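Local coordinates for putative hemin ABC transport system, membrane protein (Burkholderia cenocepacia J2315, PDB 5B57) that probably forms the membrane-spanning permease subunit of an ABC importer that brings heme across the cytoplasmic membrane, at residues G119-A124 with A295-A300; V257-E262 with L291-L296; R263-A268 with Q284-R289. All coordinates share one frame; numbering follows the deposited sequence.

All three contacts share helix 283-305, which meets a different partner in each: helix 94-128 in contact 1, helix 242-260 in contact 2 and the short helix 263-269 in contact 3. Their centres follow that helix, with about 7 Å between contacts 1 and 2, about 10 Å between contacts 2 and 3 and about 15 Å between contacts 1 and 3. Along the chain the segments come in the order 119-124, 257-262, 263-268, 284-289, 291-296 and 295-300, and contacts 1 and 2 share Ala295 and Leu296. Helix 283-305 thereby ties the transmembrane bundle to the short helical connection before it.

Contact 1. Residues G119-A124 with A295-A300; sequences GATGAA and ALAVGA
Thr121 is the one residue of 119-124 that meets 295-300, and it does so with both branches of its side chain. Its methyl CG2 faces the methyl of Ala297, with 3.9 Å between Thr121 CG2 and Ala297 CB. Its hydroxyl lies beside a branch of Val298, where Thr121 OG1 and Val298 CG2 are 3.7 Å apart. The threonine thus straddles two consecutive residues of the opposing helix, carbon against alanine and oxygen against valine.

The first torsion of Thr121 (chi1 48°) explains this division: OG1 is placed between the backbone N and the carbonyl carbon, while CG2 swings to the side of the backbone N. On Val298, CG1 is anti to the backbone N (chi1 176°), which leaves CG2 as the branch presented to the hydroxyl. The threonine and valine side chains cross obliquely, whereas the CB bonds of Thr121 and Ala297 both point at the opposing helix. These last two residues also form the nearest backbone pair, with 7.6 Å from Thr121 CA to Ala297 CA.

The helices run in broadly opposite directions, and the two segments bury 102 Å² in all. Both belong to predicted membrane spans of the FecCD-type permease, and Pro136 touches both Thr121 and Val298.

Thr121 OG1 takes its hydrogen bond within its own helix, at the carbonyl oxygen of Gly117. The hydroxyl's polarity is therefore met locally, and what joins 119-124 to 295-300 is van der Waals contact between small side chains.

Contact 2. Residues V257-E262 with L291-L296; sequences VLLVRE and LVAVAL
Ala293 sends its methyl into the notch between Leu258 and Leu259, and the larger part of the fit on the 291-296 side comes from that one bump. On one side of the notch the methyl meets Leu258 twice: Ala293 CB is 3.7 Å from Leu258 CB, and it is also 3.7 Å from Leu258 CD1. The other wall is a single methyl, Leu259 CD2, which lies 3.9 Å from Ala293 CB. The hollow is thus lined by the base and one tip of the first leucine and by one tip of the second.

Both leucines place CG beside the backbone N (chi1 -62° in Leu258, -68° in Leu259), so what sets them apart is the direction of the CB bond. That of Leu258 points at the opposing helix, and even the root of its side chain takes part. Leu259 starts out along the flank, and its CD2 alone reaches Ala293. Next along the helix, Leu259 CD2 has a looser neighbour in Val294 CG2, 4.5 Å away.

An alanine methyl set between two leucines lets the backbones come close, with Leu258 CA 6.1 Å from Ala293 CA. The arrangement is an antiparallel pairing of two predicted transmembrane helices, 242-260 and 283-305, within the all-helical FecCD permease fold. The segments together bury 202 Å², and the side chains that touch are all apolar.

Leu259 also packs on Ala124, and Val294 on Thr121 and Met125, so helix 94-128 lies against the Leu259 flank of the pair. At the far end of 257-262, Glu262 occupies the N-cap position ahead of helix 263-269. Its carboxylate turns back to helix 283-305, where OE2 forms a salt bridge with NE of Arg289.

Contact 3. Residues R263-A268 with Q284-R289; sequences RDALNA and QRLKRR
The backbones of 263-268 and 284-289 are both helical, run in broadly opposing directions and come nearest at Ala265 and Leu286, whose CA atoms lie 7.5 Å apart. Leu286 spans the gap with the two methyls at the end of its side chain. Its CG is anti to the backbone N (chi1 170°), which extends the chain toward helix 263-269 and sets its two methyls against two different residues.

The CD2 methyl rests on Ala265, touching both main chain and side chain: Leu286 CD2 is 3.9 Å from Ala265 O and 4.0 Å from Ala265 CB. The other branch goes to the next residue, with Leu286 CD1 and Leu266 CD2 4.3 Å apart. Leu266 leaves its backbone along the flank of the helix, and only its outer end approaches the partner, so this second touch is the lighter one. The forked end of Leu286 therefore spans neighbouring positions on the short helix. All three residues are buried, and the side-chain contacts are apolar, with the CD2 methyl also lying on the Ala265 carbonyl; 125 Å² is covered between the segments.

Lys287 NZ forms a salt bridge with Glu273, and the amide of Asn267 is hydrogen-bonded to Asp326 and Gln327. Val281 packs on both Ala265 and Leu286, while Leu266 also reaches Ala127 of helix 94-128 and Gln327 of helix 327-352. An aromatic side chain of another protein chain lies within packing distance of Asp264, Ala265, Asn267 and Ala268; this is consistent with helix 263-269 being part of the coupling region that meets the ATPase subunit in related importers, here backed by helix 283-305.

Contact 1. Residues G119-A124 with A295-A300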
ATOM      1  N   GLY A 119      -9.167 -19.242 -10.694  1.00 28.46           N
ATOM      2  CA  GLY A 119     -10.292 -18.420 -10.257  1.00 26.36           C
ATOM      3  C   GLY A 119     -10.565 -18.529  -8.768  1.00 26.11           C
ATOM      4  O   GLY A 119     -10.625 -17.516  -8.056  1.00 23.81           O
ATOM      5  N   ALA A 120     -10.702 -19.764  -8.269  1.00 26.82           N
ATOM      6  CA  ALA A 120     -11.043 -20.010  -6.878  1.00 27.18           C
ATOM      7  C   ALA A 120      -9.899 -19.641  -5.935  1.00 25.80           C
ATOM      8  O   ALA A 120     -10.119 -19.011  -4.904  1.00 19.90           O
ATOM      9  CB  ALA A 120     -11.437 -21.476  -6.695  1.00 22.41           C
ATOM     10  N   THR A 121      -8.669 -20.045  -6.246  1.00 25.78           N
ATOM     11  CA  THR A 121      -7.580 -19.701  -5.331  1.00 24.01           C
ATOM     12  C   THR A 121      -7.334 -18.197  -5.305  1.00 22.45           C
ATOM     13  O   THR A 121      -6.917 -17.658  -4.273  1.00 21.09           O
ATOM     14  CB  THR A 121      -6.277 -20.453  -5.680  1.00 23.07           C
ATOM     15  OG1 THR A 121      -6.002 -20.362  -7.087  1.00 22.89           O
ATOM     16  CG2 THR A 121      -6.345 -21.925  -5.238  1.00 21.82           C
ATOM     17  N   GLY A 122      -7.609 -17.502  -6.410  1.00 23.22           N
ATOM     18  CA  GLY A 122      -7.444 -16.053  -6.411  1.00 25.28           C
ATOM     19  C   GLY A 122      -8.471 -15.363  -5.532  1.00 28.32           C
ATOM     20  O   GLY A 122      -8.137 -14.475  -4.730  1.00 30.47           O
ATOM     21  N   ALA A 123      -9.743 -15.763  -5.684  1.00 27.13           N
ATOM     22  CA  ALA A 123     -10.802 -15.301  -4.798  1.00 25.64           C
ATOM     23  C   ALA A 123     -10.417 -15.479  -3.331  1.00 25.30           C
ATOM     24  O   ALA A 123     -10.600 -14.564  -2.516  1.00 23.76           O
ATOM     25  CB  ALA A 123     -12.095 -16.040  -5.124  1.00 24.80           C
ATOM     26  N   ALA A 124      -9.851 -16.639  -2.981  1.00 25.07           N
ATOM     27  CA  ALA A 124      -9.452 -16.863  -1.600  1.00 26.01           C
ATOM     28  C   ALA A 124      -8.329 -15.920  -1.197  1.00 26.09           C
ATOM     29  O   ALA A 124      -8.421 -15.230  -0.173  1.00 26.23           O
ATOM     30  CB  ALA A 124      -9.036 -18.318  -1.389  1.00 25.49           C
ATOM     31  N   ALA A 295      -1.571 -23.437  -2.185  1.00 26.28           N
ATOM     32  CA  ALA A 295      -0.300 -23.996  -2.650  1.00 24.41           C
ATOM     33  C   ALA A 295      -0.513 -25.354  -3.297  1.00 24.56           C
ATOM     34  O   ALA A 295       0.103 -25.679  -4.317  1.00 24.26           O
ATOM     35  CB  ALA A 295       0.676 -24.092  -1.486  1.00 24.07           C
ATOM     36  N   LEU A 296      -1.446 -26.125  -2.744  1.00 25.42           N
ATOM     37  CA  LEU A 296      -1.752 -27.464  -3.226  1.00 24.53           C
ATOM     38  C   LEU A 296      -2.459 -27.443  -4.583  1.00 23.96           C
ATOM     39  O   LEU A 296      -2.125 -28.255  -5.456  1.00 25.31           O
ATOM     40  CB  LEU A 296      -2.589 -28.173  -2.166  1.00 25.86           C
ATOM     41  CG  LEU A 296      -3.097 -29.540  -2.554  1.00 28.90           C
ATOM     42  CD1 LEU A 296      -1.901 -30.440  -2.779  1.00 30.38           C
ATOM     43  CD2 LEU A 296      -4.011 -30.086  -1.477  1.00 29.43           C
ATOM     44  N   ALA A 297      -3.432 -26.521  -4.796  1.00 22.13           N
ATOM     45  CA  ALA A 297      -4.114 -26.446  -6.097  1.00 22.52           C
ATOM     46  C   ALA A 297      -3.260 -25.802  -7.199  1.00 23.60           C
ATOM     47  O   ALA A 297      -3.142 -26.348  -8.305  1.00 24.21           O
ATOM     48  CB  ALA A 297      -5.421 -25.688  -5.981  1.00 21.66           C
ATOM     49  N   VAL A 298      -2.687 -24.627  -6.935  1.00 22.72           N
ATOM     50  CA  VAL A 298      -1.804 -23.995  -7.912  1.00 21.67           C
ATOM     51  C   VAL A 298      -0.596 -24.882  -8.206  1.00 24.20           C
ATOM     52  O   VAL A 298      -0.155 -24.991  -9.359  1.00 25.25           O
ATOM     53  CB  VAL A 298      -1.381 -22.601  -7.412  1.00 20.84           C
ATOM     54  CG1 VAL A 298      -0.378 -21.966  -8.363  1.00 21.54           C
ATOM     55  CG2 VAL A 298      -2.594 -21.725  -7.252  1.00 21.26           C
ATOM     56  N   GLY A 299      -0.031 -25.524  -7.180  1.00 24.34           N
ATOM     57  CA  GLY A 299       1.145 -26.350  -7.425  1.00 24.31           C
ATOM     58  C   GLY A 299       0.840 -27.504  -8.357  1.00 26.32           C
ATOM     59  O   GLY A 299       1.632 -27.832  -9.238  1.00 26.99           O
ATOM     60  N   ALA A 300      -0.319 -28.134  -8.174  1.00 25.62           N
ATOM     61  CA  ALA A 300      -0.762 -29.153  -9.108  1.00 26.60           C
ATOM     62  C   ALA A 300      -0.900 -28.601 -10.516  1.00 26.56           C
ATOM     63  O   ALA A 300      -0.593 -29.306 -11.481  1.00 29.91           O
ATOM     64  CB  ALA A 300      -2.088 -29.742  -8.641  1.00 28.44           C
TER

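Contact 2. Residues V257-E262 with L291-L296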
ATOM      1  N   VAL A 257     -11.888 -27.914  -1.975  1.00 31.31           N
ATOM      2  CA  VAL A 257     -12.742 -28.226  -0.827  1.00 30.80           C
ATOM      3  C   VAL A 257     -12.317 -27.408   0.389  1.00 31.17           C
ATOM      4  O   VAL A 257     -13.150 -26.798   1.072  1.00 31.08           O
ATOM      5  CB  VAL A 257     -12.722 -29.743  -0.539  1.00 30.20           C
ATOM      6  CG1 VAL A 257     -13.042 -30.019   0.918  1.00 30.08           C
ATOM      7  CG2 VAL A 257     -13.722 -30.466  -1.430  1.00 29.33           C
ATOM      8  N   LEU A 258     -11.004 -27.346   0.642  1.00 31.30           N
ATOM      9  CA  LEU A 258     -10.494 -26.655   1.827  1.00 31.22           C
ATOM     10  C   LEU A 258     -10.820 -25.166   1.820  1.00 31.29           C
ATOM     11  O   LEU A 258     -10.999 -24.560   2.886  1.00 30.59           O
ATOM     12  CB  LEU A 258      -8.988 -26.839   1.926  1.00 31.15           C
ATOM     13  CG  LEU A 258      -8.410 -28.226   2.096  1.00 30.29           C
ATOM     14  CD1 LEU A 258      -6.908 -28.057   2.104  1.00 30.27           C
ATOM     15  CD2 LEU A 258      -8.909 -28.797   3.405  1.00 30.33           C
ATOM     16  N   LEU A 259     -10.873 -24.544   0.637  1.00 31.62           N
ATOM     17  CA  LEU A 259     -11.243 -23.132   0.566  1.00 31.70           C
ATOM     18  C   LEU A 259     -12.715 -22.935   0.915  1.00 33.42           C
ATOM     19  O   LEU A 259     -13.047 -22.115   1.777  1.00 34.85           O
ATOM     20  CB  LEU A 259     -10.932 -22.559  -0.819  1.00 31.56           C
ATOM     21  CG  LEU A 259      -9.433 -22.443  -1.195  1.00 30.84           C
ATOM     22  CD1 LEU A 259      -9.227 -21.813  -2.579  1.00 29.02           C
ATOM     23  CD2 LEU A 259      -8.658 -21.702  -0.113  1.00 30.09           C
ATOM     24  N   VAL A 260     -13.607 -23.709   0.273  1.00 35.10           N
ATOM     25  CA  VAL A 260     -15.039 -23.677   0.565  1.00 36.48           C
ATOM     26  C   VAL A 260     -15.302 -23.809   2.067  1.00 40.05           C
ATOM     27  O   VAL A 260     -16.182 -23.137   2.622  1.00 41.15           O
ATOM     28  CB  VAL A 260     -15.786 -24.782  -0.202  1.00 35.02           C
ATOM     29  CG1 VAL A 260     -17.252 -24.750   0.160  1.00 34.87           C
ATOM     30  CG2 VAL A 260     -15.597 -24.650  -1.714  1.00 34.81           C
ATOM     31  N   ARG A 261     -14.560 -24.687   2.744  1.00 61.97           N
ATOM     32  CA  ARG A 261     -14.729 -24.826   4.187  1.00 64.00           C
ATOM     33  C   ARG A 261     -14.298 -23.584   4.957  1.00 58.54           C
ATOM     34  O   ARG A 261     -14.318 -23.625   6.190  1.00 58.05           O
ATOM     35  CB  ARG A 261     -13.956 -26.047   4.696  1.00 72.19           C
ATOM     36  CG  ARG A 261     -14.707 -27.403   4.631  1.00 82.30           C
ATOM     37  CD  ARG A 261     -15.314 -27.755   3.242  1.00 88.92           C
ATOM     38  NE  ARG A 261     -16.132 -28.977   3.280  1.00 99.94           N
ATOM     39  CZ  ARG A 261     -16.943 -29.398   2.303  1.00106.51           C
ATOM     40  NH1 ARG A 261     -17.070 -28.702   1.180  1.00106.67           N
ATOM     41  NH2 ARG A 261     -17.640 -30.522   2.450  1.00111.09           N
ATOM     42  N   GLU A 262     -13.898 -22.497   4.268  1.00 54.78           N
ATOM     43  CA  GLU A 262     -13.434 -21.254   4.882  1.00 50.18           C
ATOM     44  C   GLU A 262     -14.170 -20.036   4.326  1.00 48.05           C
ATOM     45  O   GLU A 262     -13.703 -18.898   4.487  1.00 44.92           O
ATOM     46  CB  GLU A 262     -11.924 -21.076   4.681  1.00 48.95           C
ATOM     47  CG  GLU A 262     -11.050 -22.193   5.260  1.00 51.26           C
ATOM     48  CD  GLU A 262     -11.043 -22.212   6.784  1.00 50.74           C
ATOM     49  OE1 GLU A 262     -11.259 -21.138   7.385  1.00 47.73           O
ATOM     50  OE2 GLU A 262     -10.828 -23.296   7.380  1.00 53.07           O
ATOM     51  N   LEU A 291      -3.361 -20.721   2.575  1.00 20.36           N
ATOM     52  CA  LEU A 291      -2.069 -20.862   1.890  1.00 20.27           C
ATOM     53  C   LEU A 291      -1.764 -22.318   1.513  1.00 22.15           C
ATOM     54  O   LEU A 291      -1.417 -22.618   0.362  1.00 22.28           O
ATOM     55  CB  LEU A 291      -0.966 -20.294   2.766  1.00 18.68           C
ATOM     56  CG  LEU A 291      -1.188 -18.797   2.880  1.00 15.19           C
ATOM     57  CD1 LEU A 291      -0.074 -18.198   3.693  1.00 15.30           C
ATOM     58  CD2 LEU A 291      -1.259 -18.203   1.469  1.00 14.90           C
ATOM     59  N   VAL A 292      -1.874 -23.238   2.471  1.00 22.43           N
ATOM     60  CA  VAL A 292      -1.669 -24.637   2.118  1.00 22.54           C
ATOM     61  C   VAL A 292      -2.710 -25.092   1.094  1.00 23.52           C
ATOM     62  O   VAL A 292      -2.388 -25.866   0.185  1.00 25.21           O
ATOM     63  CB  VAL A 292      -1.643 -25.531   3.377  1.00 22.71           C
ATOM     64  CG1 VAL A 292      -2.848 -25.345   4.146  1.00 25.64           C
ATOM     65  CG2 VAL A 292      -1.640 -26.958   3.009  1.00 23.43           C
ATOM     66  N   ALA A 293      -3.943 -24.581   1.152  1.00 23.39           N
ATOM     67  CA  ALA A 293      -4.893 -25.014   0.122  1.00 24.18           C
ATOM     68  C   ALA A 293      -4.569 -24.386  -1.232  1.00 24.04           C
ATOM     69  O   ALA A 293      -4.627 -25.071  -2.260  1.00 22.46           O
ATOM     70  CB  ALA A 293      -6.334 -24.712   0.526  1.00 23.35           C
ATOM     71  N   VAL A 294      -4.216 -23.096  -1.258  1.00 24.62           N
ATOM     72  CA  VAL A 294      -3.799 -22.478  -2.519  1.00 26.83           C
ATOM     73  C   VAL A 294      -2.543 -23.145  -3.063  1.00 27.55           C
ATOM     74  O   VAL A 294      -2.433 -23.391  -4.272  1.00 27.26           O
ATOM     75  CB  VAL A 294      -3.586 -20.965  -2.341  1.00 26.40           C
ATOM     76  CG1 VAL A 294      -2.842 -20.393  -3.538  1.00 15.11           C
ATOM     77  CG2 VAL A 294      -4.921 -20.286  -2.135  1.00 15.30           C
ATOM     78  N   ALA A 295      -1.571 -23.437  -2.185  1.00 26.28           N
ATOM     79  CA  ALA A 295      -0.300 -23.996  -2.650  1.00 24.41           C
ATOM     80  C   ALA A 295      -0.513 -25.354  -3.297  1.00 24.56           C
ATOM     81  O   ALA A 295       0.103 -25.679  -4.317  1.00 24.26           O
ATOM     82  CB  ALA A 295       0.676 -24.092  -1.486  1.00 24.07           C
ATOM     83  N   LEU A 296      -1.446 -26.125  -2.744  1.00 25.42           N
ATOM     84  CA  LEU A 296      -1.752 -27.464  -3.226  1.00 24.53           C
ATOM     85  C   LEU A 296      -2.459 -27.443  -4.583  1.00 23.96           C
ATOM     86  O   LEU A 296      -2.125 -28.255  -5.456  1.00 25.31           O
ATOM     87  CB  LEU A 296      -2.589 -28.173  -2.166  1.00 25.86           C
ATOM     88  CG  LEU A 296      -3.097 -29.540  -2.554  1.00 28.90           C
ATOM     89  CD1 LEU A 296      -1.901 -30.440  -2.779  1.00 30.38           C
ATOM     90  CD2 LEU A 296      -4.011 -30.086  -1.477  1.00 29.43           C
TER

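Contact 3. Residues R263-A268 with Q284-R289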
ATOM      1  N   ARG A 263     -15.314 -20.241   3.678  1.00 49.90           N
ATOM      2  CA  ARG A 263     -15.993 -19.130   3.022  1.00 48.63           C
ATOM      3  C   ARG A 263     -16.581 -18.144   4.025  1.00 45.39           C
ATOM      4  O   ARG A 263     -16.690 -16.956   3.721  1.00 44.53           O
ATOM      5  CB  ARG A 263     -17.081 -19.654   2.082  1.00 52.81           C
ATOM      6  CG  ARG A 263     -18.119 -20.533   2.754  1.00 58.16           C
ATOM      7  CD  ARG A 263     -18.837 -21.399   1.733  1.00 65.10           C
ATOM      8  NE  ARG A 263     -19.884 -22.227   2.330  1.00 67.72           N
ATOM      9  CZ  ARG A 263     -20.773 -22.893   1.611  1.00 72.65           C
ATOM     10  NH1 ARG A 263     -20.720 -22.808   0.287  1.00 73.90           N
ATOM     11  NH2 ARG A 263     -21.705 -23.631   2.204  1.00 76.82           N
ATOM     12  N   ASP A 264     -16.968 -18.602   5.215  1.00 44.05           N
ATOM     13  CA  ASP A 264     -17.541 -17.681   6.184  1.00 40.55           C
ATOM     14  C   ASP A 264     -16.447 -16.923   6.924  1.00 37.21           C
ATOM     15  O   ASP A 264     -16.501 -15.690   7.038  1.00 34.41           O
ATOM     16  CB  ASP A 264     -18.433 -18.438   7.165  1.00 42.98           C
ATOM     17  CG  ASP A 264     -19.685 -18.999   6.508  1.00 46.14           C
ATOM     18  OD1 ASP A 264     -20.293 -18.302   5.664  1.00 45.71           O
ATOM     19  OD2 ASP A 264     -20.055 -20.142   6.845  1.00 49.37           O
ATOM     20  N   ALA A 265     -15.432 -17.651   7.410  1.00 37.01           N
ATOM     21  CA  ALA A 265     -14.299 -17.009   8.065  1.00 33.58           C
ATOM     22  C   ALA A 265     -13.667 -15.946   7.169  1.00 31.33           C
ATOM     23  O   ALA A 265     -13.314 -14.855   7.638  1.00 28.08           O
ATOM     24  CB  ALA A 265     -13.274 -18.061   8.466  1.00 34.14           C
ATOM     25  N   LEU A 266     -13.542 -16.236   5.869  1.00 32.73           N
ATOM     26  CA  LEU A 266     -12.986 -15.255   4.941  1.00 32.04           C
ATOM     27  C   LEU A 266     -13.885 -14.040   4.812  1.00 31.17           C
ATOM     28  O   LEU A 266     -13.391 -12.916   4.660  1.00 31.24           O
ATOM     29  CB  LEU A 266     -12.750 -15.880   3.567  1.00 32.93           C
ATOM     30  CG  LEU A 266     -11.529 -16.792   3.425  1.00 26.20           C
ATOM     31  CD1 LEU A 266     -11.618 -17.569   2.115  1.00 28.46           C
ATOM     32  CD2 LEU A 266     -10.255 -15.977   3.518  1.00 25.19           C
ATOM     33  N   ASN A 267     -15.205 -14.237   4.862  1.00 31.30           N
ATOM     34  CA  ASN A 267     -16.091 -13.084   4.774  1.00 30.09           C
ATOM     35  C   ASN A 267     -15.914 -12.201   5.986  1.00 28.66           C
ATOM     36  O   ASN A 267     -15.877 -10.977   5.856  1.00 28.46           O
ATOM     37  CB  ASN A 267     -17.544 -13.509   4.630  1.00 32.01           C
ATOM     38  CG  ASN A 267     -17.942 -13.712   3.187  1.00 33.90           C
ATOM     39  OD1 ASN A 267     -17.267 -13.232   2.273  1.00 33.19           O
ATOM     40  ND2 ASN A 267     -19.042 -14.431   2.968  1.00 36.41           N
ATOM     41  N   ALA A 268     -15.761 -12.814   7.167  1.00 28.76           N
ATOM     42  CA  ALA A 268     -15.576 -12.047   8.396  1.00 28.70           C
ATOM     43  C   ALA A 268     -14.233 -11.332   8.410  1.00 29.22           C
ATOM     44  O   ALA A 268     -14.142 -10.208   8.914  1.00 27.01           O
ATOM     45  CB  ALA A 268     -15.723 -12.953   9.620  1.00 27.61           C
ATOM     46  N   GLN A 284      -5.101 -16.614  12.541  1.00 41.56           N
ATOM     47  CA  GLN A 284      -3.806 -17.217  12.255  1.00 48.02           C
ATOM     48  C   GLN A 284      -3.965 -18.605  11.634  1.00 49.35           C
ATOM     49  O   GLN A 284      -3.323 -18.914  10.624  1.00 50.04           O
ATOM     50  CB  GLN A 284      -2.957 -17.247  13.521  1.00 54.81           C
ATOM     51  CG  GLN A 284      -2.653 -15.844  14.005  1.00 58.37           C
ATOM     52  CD  GLN A 284      -1.910 -15.063  12.934  1.00 64.19           C
ATOM     53  OE1 GLN A 284      -1.075 -15.628  12.223  1.00 71.15           O
ATOM     54  NE2 GLN A 284      -2.238 -13.778  12.781  1.00 64.99           N
ATOM     55  N   ARG A 285      -4.830 -19.452  12.205  1.00 49.86           N
ATOM     56  CA  ARG A 285      -5.125 -20.725  11.556  1.00 49.96           C
ATOM     57  C   ARG A 285      -5.734 -20.503  10.188  1.00 46.15           C
ATOM     58  O   ARG A 285      -5.520 -21.310   9.275  1.00 48.05           O
ATOM     59  CB  ARG A 285      -6.081 -21.579  12.398  1.00 54.21           C
ATOM     60  CG  ARG A 285      -5.626 -21.906  13.816  1.00 59.94           C
ATOM     61  CD  ARG A 285      -4.654 -23.067  13.843  1.00 68.09           C
ATOM     62  NE  ARG A 285      -5.250 -24.320  13.368  1.00 73.46           N
ATOM     63  CZ  ARG A 285      -4.543 -25.381  12.977  1.00 76.79           C
ATOM     64  NH1 ARG A 285      -3.214 -25.344  12.994  1.00 77.70           N
ATOM     65  NH2 ARG A 285      -5.166 -26.474  12.562  1.00 79.41           N
ATOM     66  N   LEU A 286      -6.502 -19.421  10.020  1.00 41.28           N
ATOM     67  CA  LEU A 286      -7.138 -19.163   8.727  1.00 38.57           C
ATOM     68  C   LEU A 286      -6.099 -18.844   7.661  1.00 39.11           C
ATOM     69  O   LEU A 286      -6.171 -19.364   6.541  1.00 39.28           O
ATOM     70  CB  LEU A 286      -8.150 -18.030   8.844  1.00 34.83           C
ATOM     71  CG  LEU A 286      -8.728 -17.470   7.545  1.00 32.91           C
ATOM     72  CD1 LEU A 286      -9.421 -18.576   6.793  1.00 34.22           C
ATOM     73  CD2 LEU A 286      -9.707 -16.307   7.807  1.00 30.65           C
ATOM     74  N   LYS A 287      -5.124 -17.986   7.991  1.00 39.42           N
ATOM     75  CA  LYS A 287      -4.070 -17.687   7.031  1.00 41.55           C
ATOM     76  C   LYS A 287      -3.366 -18.967   6.577  1.00 45.67           C
ATOM     77  O   LYS A 287      -3.177 -19.183   5.379  1.00 46.30           O
ATOM     78  CB  LYS A 287      -3.093 -16.679   7.633  1.00 42.93           C
ATOM     79  CG  LYS A 287      -3.744 -15.328   7.917  1.00 43.17           C
ATOM     80  CD  LYS A 287      -2.762 -14.238   8.415  1.00 46.58           C
ATOM     81  CE  LYS A 287      -3.403 -12.825   8.333  1.00 48.29           C
ATOM     82  NZ  LYS A 287      -2.522 -11.628   8.616  1.00 48.76           N
ATOM     83  N   ARG A 288      -3.028 -19.860   7.506  1.00 48.57           N
ATOM     84  CA  ARG A 288      -2.265 -21.035   7.107  1.00 39.46           C
ATOM     85  C   ARG A 288      -3.108 -22.011   6.300  1.00 40.64           C
ATOM     86  O   ARG A 288      -2.591 -22.657   5.396  1.00 43.36           O
ATOM     87  CB  ARG A 288      -1.653 -21.710   8.342  1.00 41.90           C
ATOM     88  CG  ARG A 288      -1.067 -23.100   8.104  1.00 61.08           C
ATOM     89  CD  ARG A 288      -0.402 -23.710   9.368  1.00 64.05           C
ATOM     90  NE  ARG A 288       0.694 -24.623   8.999  1.00 69.52           N
ATOM     91  CZ  ARG A 288       1.525 -25.228   9.856  1.00 72.81           C
ATOM     92  NH1 ARG A 288       2.488 -26.024   9.395  1.00 77.14           N
ATOM     93  NH2 ARG A 288       1.401 -25.047  11.172  1.00 71.56           N
ATOM     94  N   ARG A 289      -4.406 -22.111   6.567  1.00 42.56           N
ATOM     95  CA  ARG A 289      -5.212 -23.112   5.872  1.00 40.95           C
ATOM     96  C   ARG A 289      -5.452 -22.720   4.424  1.00 45.18           C
ATOM     97  O   ARG A 289      -5.424 -23.573   3.537  1.00 48.51           O
ATOM     98  CB  ARG A 289      -6.529 -23.341   6.617  1.00 62.09           C
ATOM     99  CG  ARG A 289      -6.348 -24.366   7.737  1.00 65.40           C
ATOM    100  CD  ARG A 289      -7.630 -24.774   8.445  1.00 65.97           C
ATOM    101  NE  ARG A 289      -8.223 -23.658   9.187  1.00 65.30           N
ATOM    102  CZ  ARG A 289      -8.959 -23.784  10.293  1.00 68.00           C
ATOM    103  NH1 ARG A 289      -9.450 -22.698  10.881  1.00 65.64           N
ATOM    104  NH2 ARG A 289      -9.193 -24.988  10.817  1.00 72.68           N
TER